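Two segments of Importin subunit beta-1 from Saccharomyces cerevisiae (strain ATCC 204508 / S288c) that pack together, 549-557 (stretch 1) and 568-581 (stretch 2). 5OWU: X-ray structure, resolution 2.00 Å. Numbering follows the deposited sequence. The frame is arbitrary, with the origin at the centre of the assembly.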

ATOM      1  N   LYS A 549      26.382  18.727  14.441  1.00 39.12           N
ATOM      2  CA  LYS A 549      26.021  17.378  14.863  1.00 32.65           C
ATOM      3  C   LYS A 549      26.600  16.344  13.915  1.00 34.99           C
ATOM      4  O   LYS A 549      27.103  15.297  14.349  1.00 33.03           O
ATOM      5  N   LEU A 550      26.551  16.618  12.613  1.00 28.81           N
ATOM      6  CA  LEU A 550      27.168  15.694  11.675  1.00 29.49           C
ATOM      7  C   LEU A 550      28.633  15.499  12.039  1.00 37.92           C
ATOM      8  O   LEU A 550      29.111  14.363  12.171  1.00 30.85           O
ATOM      9  N   GLY A 551      29.346  16.605  12.272  1.00 42.30           N
ATOM     10  CA  GLY A 551      30.735  16.505  12.685  1.00 38.29           C
ATOM     11  C   GLY A 551      30.895  15.586  13.872  1.00 37.81           C
ATOM     12  O   GLY A 551      31.765  14.710  13.883  1.00 33.61           O
ATOM     13  N   GLN A 552      30.019  15.736  14.865  1.00 39.47           N
ATOM     14  CA  GLN A 552      30.149  14.936  16.073  1.00 32.90           C
ATOM     15  C   GLN A 552      30.046  13.455  15.748  1.00 29.74           C
ATOM     16  O   GLN A 552      30.860  12.647  16.215  1.00 29.55           O
ATOM     17  N   THR A 553      29.072  13.080  14.911  1.00 30.87           N
ATOM     18  CA  THR A 553      28.914  11.661  14.618  1.00 30.03           C
ATOM     19  C   THR A 553      30.130  11.130  13.886  1.00 32.99           C
ATOM     20  O   THR A 553      30.458   9.940  13.994  1.00 30.18           O
ATOM     21  N   MET A 554      30.826  11.990  13.157  1.00 26.85           N
ATOM     22  CA  MET A 554      31.968  11.526  12.396  1.00 28.18           C
ATOM     23  C   MET A 554      33.233  11.478  13.237  1.00 29.84           C
ATOM     24  O   MET A 554      34.285  11.086  12.723  1.00 29.73           O
ATOM     25  N   SER A 555      33.149  11.838  14.518  1.00 29.99           N
ATOM     26  CA  SER A 555      34.251  11.619  15.445  1.00 29.02           C
ATOM     27  C   SER A 555      34.187  10.247  16.106  1.00 30.25           C
ATOM     28  O   SER A 555      35.091   9.902  16.875  1.00 26.90           O
ATOM     29  N   VAL A 556      33.153   9.460  15.814  1.00 29.74           N
ATOM     30  CA  VAL A 556      32.920   8.181  16.482  1.00 27.76           C
ATOM     31  C   VAL A 556      33.732   7.099  15.787  1.00 30.60           C
ATOM     32  O   VAL A 556      33.587   6.878  14.581  1.00 28.20           O
ATOM     33  N   ASP A 557      34.561   6.402  16.554  1.00 26.93           N
ATOM     34  CA  ASP A 557      35.356   5.298  16.025  1.00 30.57           C
ATOM     35  C   ASP A 557      34.453   4.078  15.860  1.00 28.94           C
ATOM     36  O   ASP A 557      34.035   3.467  16.844  1.00 26.19           O
ATOM     37  N   SER A 568      22.556   2.015  14.781  1.00 37.61           N
ATOM     38  CA  SER A 568      22.062   3.223  15.434  1.00 33.92           C
ATOM     39  C   SER A 568      22.797   4.453  14.917  1.00 28.46           C
ATOM     40  O   SER A 568      22.176   5.462  14.554  1.00 28.48           O
ATOM     41  N   LEU A 569      24.126   4.376  14.853  1.00 27.32           N
ATOM     42  CA  LEU A 569      24.905   5.486  14.320  1.00 29.03           C
ATOM     43  C   LEU A 569      24.495   5.811  12.887  1.00 27.66           C
ATOM     44  O   LEU A 569      24.347   6.985  12.526  1.00 29.58           O
ATOM     45  N   GLN A 570      24.312   4.786  12.050  1.00 35.07           N
ATOM     46  CA  GLN A 570      23.930   5.022  10.659  1.00 34.58           C
ATOM     47  C   GLN A 570      22.571   5.716  10.567  1.00 29.35           C
ATOM     48  O   GLN A 570      22.402   6.671   9.800  1.00 26.91           O
ATOM     49  N   GLU A 571      21.587   5.243  11.342  1.00 32.77           N
ATOM     50  CA  GLU A 571      20.271   5.888  11.347  1.00 28.71           C
ATOM     51  C   GLU A 571      20.370   7.335  11.816  1.00 27.21           C
ATOM     52  O   GLU A 571      19.707   8.218  11.262  1.00 29.67           O
ATOM     53  N   LEU A 572      21.202   7.602  12.830  1.00 33.17           N
ATOM     54  CA  LEU A 572      21.382   8.976  13.298  1.00 27.82           C
ATOM     55  C   LEU A 572      21.984   9.857  12.209  1.00 24.76           C
ATOM     56  O   LEU A 572      21.548  10.998  12.006  1.00 24.39           O
ATOM     57  N   GLN A 573      22.997   9.355  11.502  1.00 25.71           N
ATOM     58  CA  GLN A 573      23.590  10.152  10.433  1.00 26.34           C
ATOM     59  C   GLN A 573      22.588  10.389   9.309  1.00 24.24           C
ATOM     60  O   GLN A 573      22.572  11.463   8.701  1.00 25.83           O
ATOM     61  N   SER A 574      21.749   9.393   9.019  1.00 29.27           N
ATOM     62  CA  SER A 574      20.671   9.575   8.051  1.00 32.81           C
ATOM     63  C   SER A 574      19.708  10.680   8.494  1.00 30.94           C
ATOM     64  O   SER A 574      19.371  11.574   7.708  1.00 31.22           O
ATOM     65  N   ASN A 575      19.262  10.641   9.755  1.00 27.50           N
ATOM     66  CA  ASN A 575      18.392  11.699  10.276  1.00 22.65           C
ATOM     67  C   ASN A 575      19.029  13.067  10.094  1.00 26.85           C
ATOM     68  O   ASN A 575      18.386  14.023   9.617  1.00 29.99           O
ATOM     69  N   ILE A 576      20.310  13.174  10.469  1.00 26.50           N
ATOM     70  CA  ILE A 576      21.026  14.439  10.353  1.00 21.60           C
ATOM     71  C   ILE A 576      21.067  14.893   8.901  1.00 28.08           C
ATOM     72  O   ILE A 576      20.809  16.058   8.589  1.00 27.63           O
ATOM     73  N   LEU A 577      21.433  13.988   7.995  1.00 31.69           N
ATOM     74  CA  LEU A 577      21.596  14.375   6.598  1.00 33.03           C
ATOM     75  C   LEU A 577      20.263  14.790   5.981  1.00 31.97           C
ATOM     76  O   LEU A 577      20.218  15.700   5.149  1.00 33.21           O
ATOM     77  N   THR A 578      19.164  14.151   6.384  1.00 28.10           N
ATOM     78  CA  THR A 578      17.847  14.560   5.894  1.00 32.23           C
ATOM     79  C   THR A 578      17.537  15.997   6.309  1.00 32.26           C
ATOM     80  O   THR A 578      17.171  16.842   5.471  1.00 30.38           O
ATOM     81  N   VAL A 579      17.706  16.306   7.600  1.00 30.82           N
ATOM     82  CA  VAL A 579      17.465  17.684   8.032  1.00 28.25           C
ATOM     83  C   VAL A 579      18.410  18.639   7.315  1.00 31.87           C
ATOM     84  O   VAL A 579      18.018  19.744   6.928  1.00 32.99           O
ATOM     85  N   LEU A 580      19.673  18.241   7.152  1.00 27.83           N
ATOM     86  CA  LEU A 580      20.662  19.108   6.518  1.00 33.26           C
ATOM     87  C   LEU A 580      20.281  19.407   5.076  1.00 25.14           C
ATOM     88  O   LEU A 580      20.417  20.543   4.610  1.00 30.83           O
ATOM     89  N   ALA A 581      19.795  18.400   4.351  1.00 26.81           N
ATOM     90  CA  ALA A 581      19.325  18.641   2.995  1.00 28.32           C
ATOM     91  C   ALA A 581      18.189  19.651   2.994  1.00 32.73           C
ATOM     92  O   ALA A 581      18.160  20.565   2.156  1.00 30.16           O
TER

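The two helices, 549-553 and 568-581, run nearly antiparallel, with 158° between their N-to-C directions and a closest axial approach of 10.0 Å. The nearest CA pair, L550 CA to I576 CA, lies 6.4 Å apart.

The clearest bump-and-hollow fit is T553. Its CA-to-CB bond points toward the second helix, chi1 is 65° (p), and the side chain sits as a knob among L569, L572, Q573 and I576, residues spaced as i, i+3, i+4 and i+7. Contacts to all four define the hollow: T553 CG2 is 3.5 Å from I576 CD1 and 3.7 Å from L572 CD2, while T553 CB is 4.0 Å from L569 CD1. The fourth wall is polar. Q573 (chi1 m, chi2 t) starts out sideways, but its end comes nearer, and Q573 NE2 donates to T553 OG1 at 3.2 Å with an N-H...acceptor angle of 161°. T553 OG1 in turn donates to L550 O at 2.7 Å, so one hydroxyl serves both helices.

I576 (chi1 m, chi2 t) is the main bump in return. Its CD1 also reaches K549 CG, at 3.5 Å, and its CG2 lies 3.8 Å from L550 CB. The K549 contact uses the aliphatic part of the chain; its ammonium group lies beyond, with K549 NZ 3.0 Å from its acceptor Q552 OE1.

L550 (t, p) covers the later turns of the second helix. Although its CA-to-CB bond points sideways, L550 CD2 lies 4.0 Å from both L577 CD2 and L580 CD2, and 84 Å² of the residue is covered.

A type I turn from T553 to V556 follows on, and V556 (chi1 t), whose CA-to-CB bond points toward the second helix, meets L569 (t, p), with V556 CG1 4.1 Å from L569 CD2.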

ATOM      1  CB  LYS A 549      24.503  17.239  14.945  1.00 30.99           C
ATOM      2  CG  LYS A 549      24.037  15.968  15.643  1.00 34.44           C
ATOM      3  CD  LYS A 549      24.296  16.045  17.144  1.00 33.95           C
ATOM      4  CE  LYS A 549      23.941  14.743  17.828  1.00 36.70           C
ATOM      5  NZ  LYS A 549      24.164  14.802  19.301  1.00 38.21           N
ATOM      6  CB  LEU A 550      27.011  16.211  10.243  1.00 32.78           C
ATOM      7  CG  LEU A 550      27.503  15.308   9.111  1.00 34.18           C
ATOM      8  CD1 LEU A 550      26.801  13.964   9.150  1.00 35.91           C
ATOM      9  CD2 LEU A 550      27.305  15.990   7.752  1.00 33.74           C
ATOM     10  CB  GLN A 552      29.084  15.351  17.083  1.00 37.71           C
ATOM     11  CG  GLN A 552      29.196  14.654  18.410  1.00 51.93           C
ATOM     12  CD  GLN A 552      28.015  14.947  19.298  1.00 50.76           C
ATOM     13  OE1 GLN A 552      27.053  14.177  19.346  1.00 44.32           O
ATOM     14  NE2 GLN A 552      28.072  16.071  19.998  1.00 46.27           N
ATOM     15  CB  THR A 553      27.650  11.398  13.793  1.00 28.80           C
ATOM     16  OG1 THR A 553      27.771  12.006  12.498  1.00 36.60           O
ATOM     17  CG2 THR A 553      26.406  11.923  14.516  1.00 25.07           C
ATOM     18  CB  MET A 554      32.147  12.410  11.167  1.00 32.34           C
ATOM     19  CG  MET A 554      30.981  12.256  10.179  1.00 32.05           C
ATOM     20  SD  MET A 554      31.075  13.438   8.813  1.00 42.17           S
ATOM     21  CE  MET A 554      30.925  14.941   9.719  1.00 48.34           C
ATOM     22  CB  SER A 555      34.265  12.713  16.524  1.00 30.40           C
ATOM     23  OG  SER A 555      33.251  12.513  17.502  1.00 31.45           O
ATOM     24  CB  VAL A 556      31.425   7.818  16.484  1.00 28.76           C
ATOM     25  CG1 VAL A 556      31.197   6.408  17.048  1.00 28.69           C
ATOM     26  CG2 VAL A 556      30.624   8.835  17.285  1.00 25.35           C
ATOM     27  CB  ASP A 557      36.528   5.003  16.953  1.00 28.22           C
ATOM     28  CG  ASP A 557      37.301   3.765  16.546  1.00 33.12           C
ATOM     29  OD1 ASP A 557      37.050   3.225  15.439  1.00 31.48           O
ATOM     30  OD2 ASP A 557      38.169   3.339  17.332  1.00 33.77           O
ATOM     31  CB  SER A 568      22.211   3.087  16.949  1.00 36.06           C
ATOM     32  OG  SER A 568      21.841   4.284  17.604  1.00 47.25           O
ATOM     33  CB  LEU A 569      26.397   5.157  14.395  1.00 26.91           C
ATOM     34  CG  LEU A 569      27.346   6.215  13.831  1.00 32.90           C
ATOM     35  CD1 LEU A 569      27.238   7.521  14.613  1.00 33.05           C
ATOM     36  CD2 LEU A 569      28.774   5.694  13.839  1.00 34.25           C
ATOM     37  CB  GLN A 570      23.923   3.700   9.892  1.00 38.19           C
ATOM     38  CG  GLN A 570      25.314   3.279   9.425  1.00 50.85           C
ATOM     39  CD  GLN A 570      25.512   1.771   9.387  1.00 53.89           C
ATOM     40  OE1 GLN A 570      24.567   1.002   9.569  1.00 62.16           O
ATOM     41  NE2 GLN A 570      26.747   1.342   9.140  1.00 52.33           N
ATOM     42  CB  GLU A 571      19.302   5.101  12.232  1.00 38.33           C
ATOM     43  CG  GLU A 571      17.961   5.798  12.537  1.00 40.23           C
ATOM     44  CD  GLU A 571      17.052   5.907  11.321  1.00 52.54           C
ATOM     45  OE1 GLU A 571      17.419   5.374  10.251  1.00 42.86           O
ATOM     46  OE2 GLU A 571      15.968   6.527  11.437  1.00 43.74           O
ATOM     47  CB  LEU A 572      22.263   8.995  14.547  1.00 25.56           C
ATOM     48  CG  LEU A 572      22.733  10.373  15.014  1.00 29.52           C
ATOM     49  CD1 LEU A 572      21.535  11.299  15.305  1.00 30.00           C
ATOM     50  CD2 LEU A 572      23.612  10.236  16.238  1.00 30.70           C
ATOM     51  CB  GLN A 573      24.848   9.469   9.899  1.00 28.20           C
ATOM     52  CG  GLN A 573      25.965   9.412  10.919  1.00 24.38           C
ATOM     53  CD  GLN A 573      27.234   8.834  10.345  1.00 33.85           C
ATOM     54  OE1 GLN A 573      27.227   7.752   9.766  1.00 34.44           O
ATOM     55  NE2 GLN A 573      28.333   9.558  10.499  1.00 35.66           N
ATOM     56  CB  SER A 574      19.945   8.241   7.854  1.00 33.47           C
ATOM     57  OG  SER A 574      18.777   8.382   7.063  1.00 39.69           O
ATOM     58  CB  ASN A 575      18.092  11.470  11.765  1.00 24.70           C
ATOM     59  CG  ASN A 575      17.433  10.126  12.051  1.00 29.18           C
ATOM     60  OD1 ASN A 575      17.515   9.622  13.173  1.00 36.63           O
ATOM     61  ND2 ASN A 575      16.786   9.540  11.049  1.00 40.62           N
ATOM     62  CB  ILE A 576      22.446  14.300  10.931  1.00 25.00           C
ATOM     63  CG1 ILE A 576      22.384  14.078  12.447  1.00 29.63           C
ATOM     64  CG2 ILE A 576      23.290  15.540  10.618  1.00 29.40           C
ATOM     65  CD1 ILE A 576      23.692  13.594  13.038  1.00 29.59           C
ATOM     66  CB  LEU A 577      22.241  13.229   5.810  1.00 29.57           C
ATOM     67  CG  LEU A 577      23.718  12.980   6.156  1.00 31.41           C
ATOM     68  CD1 LEU A 577      24.177  11.616   5.689  1.00 34.25           C
ATOM     69  CD2 LEU A 577      24.618  14.063   5.581  1.00 27.56           C
ATOM     70  CB  THR A 578      16.786  13.586   6.413  1.00 34.12           C
ATOM     71  OG1 THR A 578      17.108  12.258   5.969  1.00 31.31           O
ATOM     72  CG2 THR A 578      15.382  13.958   5.912  1.00 35.50           C
ATOM     73  CB  VAL A 579      17.598  17.821   9.559  1.00 27.36           C
ATOM     74  CG1 VAL A 579      17.288  19.260   9.986  1.00 32.09           C
ATOM     75  CG2 VAL A 579      16.670  16.857  10.262  1.00 29.08           C
ATOM     76  CB  LEU A 580      22.044  18.454   6.588  1.00 32.74           C
ATOM     77  CG  LEU A 580      23.217  19.179   5.918  1.00 38.67           C
ATOM     78  CD1 LEU A 580      23.407  20.574   6.487  1.00 37.72           C
ATOM     79  CD2 LEU A 580      24.495  18.362   6.076  1.00 30.71           C
ATOM     80  CB  ALA A 581      18.886  17.330   2.344  1.00 30.85           C
TER